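Local coordinates for pesticidial crystal protein CRY2AA (Bacillus thuringiensis serovar kurstaki, PDB 1I5P) that kills dipteran and lepidopteran larvae by binding to their midgut epithelial cells and promoting colloid-osmotic lysis, at residues Tyr306-Gly310 against Pro368-Phe373; Pro372-Ser376 against Tyr421-Asn425. Residues are numbered along the deposited sequence.

How the contacts relate
Both contacts are largely buried and lie in the beta-prism middle domain, their centres about 8 Å apart, and they share P372 and F373. Contact 1 sets the start of strand 308-321 against the loop leading into strand 373-377; contact 2 takes most of that strand across the start of strand 422-430. The chemistry differs accordingly. Contact 1 is apolar packing plus one bridging water, whereas contact 2 adds a direct backbone hydrogen bond and two bridging waters where strands of different sheets cross. L308 ties them together: its CD2 lies 3.5 Å from I423 O, and its CB 3.7 Å from R424 O, so one leucine packs on elements of both contacts.

Contact 1. Residues Tyr306-Gly310 against Pro368-Phe373; sequences YILSG and PLSTPF
In the beta-prism middle domain, I307 and the first residues of strand 308-321 pack against the loop that leads into strand 373-377. The 306-310 backbone is extended up to L308, then kinks at S309 (phi/psi -107/-45): S309 and G310 both face N341 on strand 329-342, a classic beta bulge. Opposite, P368-S370 hold helical phi/psi values, and T371 and P372 swing the chain back to an extended course, so that P368 and F373 both approach the strand. The closest CA pair is S309-P368, 5.5 Å.

The P368 ring is the central bump, filling a hollow lined by I307, L308 O and S309 CA. Its CB lies 3.2 Å from L308 O and 4.3 Å from S309 CA, while its CG meets I307 CG2 at 3.9 Å. I307 (mt) extends CD1 to L369 CD1 (mt) at 3.7 Å, and strand 474-477 adds I474 to both side chains. F373 (chi1 -73°) places its ring by the bulge: CD1 is 4.1 Å from L308 CD2 (L308 tp), CE1 3.7 Å from S309 O, and G310 CA meets the ring edge, 4.1 Å from CE1. Between these apolar patches one water donates to L308 O (2.7 Å) and to P368 O (2.9 Å).

Contact 2. Residues Pro372-Ser376 against Tyr421-Asn425; sequences PFVRS and YFIRN
I423 (mt) lies against the backbone of V374-S376: its CD1 lies 3.5 Å from V374 C, 3.5 Å from R375 N and 3.9 Å from S376 CB, while its CB meets F373 CB at 3.9 Å. The strand segments 373-376 and 422-425 cross almost at right angles, at 98° with axes 4.6 Å apart at closest approach; the nearest CA pair is V374-F422, 4.6 Å. Such a crossing gives no ladder of backbone bonds. A single direct one joins the segments, I423 N to F373 O at 2.9 Å (N-H...O 153°).

Two waters extend the junction. One accepts from F373 N (2.9 Å) and donates to I423 O (2.9 Å); the other donates to V374 O (2.7 Å) and to Y421 O (2.8 Å). F422 (chi1 -61°, chi2 87°) brings CD2 to 3.6 Å from P372 CG and 3.5 Å from V374 CG1 (V374 m), so P372 and V374 both pack on the CD2 corner of its ring. R424 (chi1 and chi2 both m) folds back until NH1 is 3.7 Å from P372 CB; its NE bonds to K471 O.

Each strand also carries a classic beta bulge: V374 and R375 both face Q399, R424 and N425 both face V467. The CA-to-CB bond of R375 points away from 421-425; its NH1 forms a salt bridge with D45 and a hydrogen bond with S415 OG. S376 OG bonds to S466 and N416. Strand 373-377 pairs with 397-400 and 415-416, strand 422-430 with 462-469, so the near-orthogonal crossing joins two antiparallel sheets of the delta-endotoxin beta prism.

Contact 1. Residues Tyr306-Gly310 against Pro368-Phe373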
# COMPACT_ATOMS: atom_id res chain seq x y z
N TYR A 306 -3.67 -15.06 -4.47
CA TYR A 306 -2.87 -16.14 -5.02
C TYR A 306 -1.42 -15.72 -5.19
O TYR A 306 -1.09 -14.53 -5.08
CB TYR A 306 -3.44 -16.59 -6.37
CG TYR A 306 -4.68 -17.44 -6.24
CD1 TYR A 306 -5.94 -16.86 -6.11
CD2 TYR A 306 -4.59 -18.83 -6.19
CE1 TYR A 306 -7.08 -17.64 -5.92
CE2 TYR A 306 -5.72 -19.62 -5.99
CZ TYR A 306 -6.96 -19.02 -5.86
OH TYR A 306 -8.06 -19.82 -5.65
N ILE A 307 -0.55 -16.69 -5.44
CA ILE A 307 0.87 -16.41 -5.63
C ILE A 307 1.21 -16.29 -7.11
O ILE A 307 1.17 -17.27 -7.85
CB ILE A 307 1.73 -17.50 -4.96
CG1 ILE A 307 1.47 -17.47 -3.44
CG2 ILE A 307 3.21 -17.28 -5.27
CD1 ILE A 307 2.23 -18.51 -2.65
N LEU A 308 1.53 -15.07 -7.52
CA LEU A 308 1.87 -14.74 -8.90
C LEU A 308 3.00 -15.60 -9.44
O LEU A 308 4.09 -15.65 -8.86
CB LEU A 308 2.25 -13.26 -9.00
CG LEU A 308 2.64 -12.70 -10.38
CD1 LEU A 308 1.44 -12.80 -11.32
CD2 LEU A 308 3.08 -11.24 -10.23
N SER A 309 2.75 -16.24 -10.57
CA SER A 309 3.74 -17.11 -11.20
C SER A 309 4.32 -16.46 -12.45
O SER A 309 5.53 -16.48 -12.67
CB SER A 309 3.09 -18.45 -11.57
OG SER A 309 4.03 -19.28 -12.21
N GLY A 310 3.44 -15.90 -13.28
CA GLY A 310 3.89 -15.26 -14.50
C GLY A 310 2.74 -14.87 -15.42
O GLY A 310 1.61 -14.68 -14.98
N PRO A 368 8.20 -18.97 -7.41
CA PRO A 368 7.65 -17.61 -7.35
C PRO A 368 7.83 -16.85 -6.03
O PRO A 368 7.79 -15.61 -6.03
CB PRO A 368 6.19 -17.81 -7.72
CG PRO A 368 5.91 -19.22 -7.25
CD PRO A 368 7.13 -19.92 -7.77
N LEU A 369 7.99 -17.56 -4.92
CA LEU A 369 8.19 -16.90 -3.63
C LEU A 369 9.69 -16.73 -3.36
O LEU A 369 10.10 -15.87 -2.58
CB LEU A 369 7.56 -17.71 -2.49
CG LEU A 369 6.03 -17.80 -2.45
CD1 LEU A 369 5.60 -18.54 -1.20
CD2 LEU A 369 5.42 -16.39 -2.47
N SER A 370 10.50 -17.55 -4.03
CA SER A 370 11.95 -17.46 -3.85
C SER A 370 12.52 -16.29 -4.66
O SER A 370 13.39 -15.57 -4.18
CB SER A 370 12.62 -18.77 -4.27
OG SER A 370 12.63 -18.90 -5.68
N THR A 371 12.05 -16.12 -5.89
CA THR A 371 12.52 -15.02 -6.74
C THR A 371 11.34 -14.31 -7.38
O THR A 371 11.10 -14.42 -8.58
CB THR A 371 13.46 -15.52 -7.86
OG1 THR A 371 12.74 -16.36 -8.77
CG2 THR A 371 14.62 -16.31 -7.27
N PRO A 372 10.57 -13.58 -6.57
CA PRO A 372 9.41 -12.85 -7.07
C PRO A 372 9.79 -11.71 -8.01
O PRO A 372 10.94 -11.27 -8.04
CB PRO A 372 8.75 -12.33 -5.80
CG PRO A 372 9.95 -12.04 -4.94
CD PRO A 372 10.77 -13.30 -5.13
N PHE A 373 8.81 -11.24 -8.76
CA PHE A 373 9.01 -10.12 -9.67
C PHE A 373 9.07 -8.86 -8.80
O PHE A 373 8.36 -8.79 -7.78
CB PHE A 373 7.84 -10.00 -10.64
CG PHE A 373 7.82 -11.06 -11.71
CD1 PHE A 373 6.79 -11.99 -11.76
CD2 PHE A 373 8.82 -11.11 -12.67
CE1 PHE A 373 6.75 -12.95 -12.77
CE2 PHE A 373 8.79 -12.07 -13.68
CZ PHE A 373 7.75 -12.99 -13.73
O HOH W 1 5.40 -14.29 -6.91

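Contact 2. Residues Pro372-Ser376 against Tyr421-Asn425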
# COMPACT_ATOMS: atom_id res chain seq x y z
N PRO A 372 10.57 -13.58 -6.57
CA PRO A 372 9.41 -12.85 -7.07
C PRO A 372 9.79 -11.71 -8.01
O PRO A 372 10.94 -11.27 -8.04
CB PRO A 372 8.75 -12.33 -5.80
CG PRO A 372 9.95 -12.04 -4.94
CD PRO A 372 10.77 -13.30 -5.13
N PHE A 373 8.81 -11.24 -8.76
CA PHE A 373 9.01 -10.12 -9.67
C PHE A 373 9.07 -8.86 -8.80
O PHE A 373 8.36 -8.79 -7.78
CB PHE A 373 7.84 -10.00 -10.64
CG PHE A 373 7.82 -11.06 -11.71
CD1 PHE A 373 6.79 -11.99 -11.76
CD2 PHE A 373 8.82 -11.11 -12.67
CE1 PHE A 373 6.75 -12.95 -12.77
CE2 PHE A 373 8.79 -12.07 -13.68
CZ PHE A 373 7.75 -12.99 -13.73
N VAL A 374 9.90 -7.89 -9.17
CA VAL A 374 10.00 -6.65 -8.40
C VAL A 374 10.03 -5.41 -9.30
O VAL A 374 9.69 -4.31 -8.86
CB VAL A 374 11.26 -6.64 -7.48
CG1 VAL A 374 11.09 -7.66 -6.36
CG2 VAL A 374 12.53 -6.94 -8.28
N ARG A 375 10.41 -5.60 -10.56
CA ARG A 375 10.52 -4.48 -11.48
C ARG A 375 9.84 -4.76 -12.82
O ARG A 375 9.93 -5.88 -13.34
CB ARG A 375 12.00 -4.16 -11.69
CG ARG A 375 12.30 -2.88 -12.46
CD ARG A 375 13.81 -2.70 -12.59
NE ARG A 375 14.48 -2.43 -11.32
CZ ARG A 375 14.71 -1.21 -10.84
NH1 ARG A 375 14.32 -0.14 -11.52
NH2 ARG A 375 15.38 -1.06 -9.69
N SER A 376 9.15 -3.76 -13.37
CA SER A 376 8.47 -3.91 -14.66
C SER A 376 8.72 -2.74 -15.61
O SER A 376 9.03 -1.63 -15.18
CB SER A 376 6.97 -4.05 -14.44
OG SER A 376 6.43 -2.85 -13.91
N TYR A 421 9.17 -3.15 -2.05
CA TYR A 421 7.89 -3.49 -2.67
C TYR A 421 8.13 -4.58 -3.68
O TYR A 421 9.11 -4.55 -4.42
CB TYR A 421 7.27 -2.29 -3.39
CG TYR A 421 6.53 -1.31 -2.50
CD1 TYR A 421 7.23 -0.43 -1.68
CD2 TYR A 421 5.14 -1.24 -2.51
CE1 TYR A 421 6.57 0.50 -0.89
CE2 TYR A 421 4.46 -0.31 -1.72
CZ TYR A 421 5.18 0.56 -0.92
OH TYR A 421 4.52 1.48 -0.14
N PHE A 422 7.24 -5.56 -3.69
CA PHE A 422 7.33 -6.66 -4.64
C PHE A 422 6.14 -6.58 -5.57
O PHE A 422 5.08 -6.07 -5.20
CB PHE A 422 7.31 -8.02 -3.94
CG PHE A 422 8.44 -8.22 -2.96
CD1 PHE A 422 8.32 -7.81 -1.64
CD2 PHE A 422 9.62 -8.83 -3.37
CE1 PHE A 422 9.36 -8.00 -0.74
CE2 PHE A 422 10.67 -9.02 -2.47
CZ PHE A 422 10.54 -8.60 -1.15
N ILE A 423 6.31 -7.07 -6.79
CA ILE A 423 5.19 -7.09 -7.71
C ILE A 423 4.44 -8.36 -7.33
O ILE A 423 4.80 -9.45 -7.75
CB ILE A 423 5.66 -7.17 -9.18
CG1 ILE A 423 6.34 -5.85 -9.57
CG2 ILE A 423 4.47 -7.44 -10.09
CD1 ILE A 423 6.95 -5.87 -10.96
N ARG A 424 3.42 -8.21 -6.49
CA ARG A 424 2.63 -9.34 -6.04
C ARG A 424 1.47 -9.70 -6.96
O ARG A 424 0.80 -10.71 -6.76
CB ARG A 424 2.10 -9.09 -4.62
CG ARG A 424 3.21 -9.07 -3.57
CD ARG A 424 3.99 -10.37 -3.54
NE ARG A 424 5.07 -10.33 -2.56
CZ ARG A 424 6.02 -11.25 -2.44
NH1 ARG A 424 6.03 -12.31 -3.24
NH2 ARG A 424 6.97 -11.10 -1.52
N ASN A 425 1.24 -8.88 -7.97
CA ASN A 425 0.19 -9.18 -8.93
C ASN A 425 0.41 -8.41 -10.22
O ASN A 425 1.09 -7.39 -10.24
CB ASN A 425 -1.20 -8.86 -8.37
CG ASN A 425 -2.32 -9.56 -9.13
OD1 ASN A 425 -2.07 -10.50 -9.88
ND2 ASN A 425 -3.56 -9.12 -8.93
O HOH W 2 6.10 -12.01 -8.23
O HOH W 3 8.59 -3.05 -6.68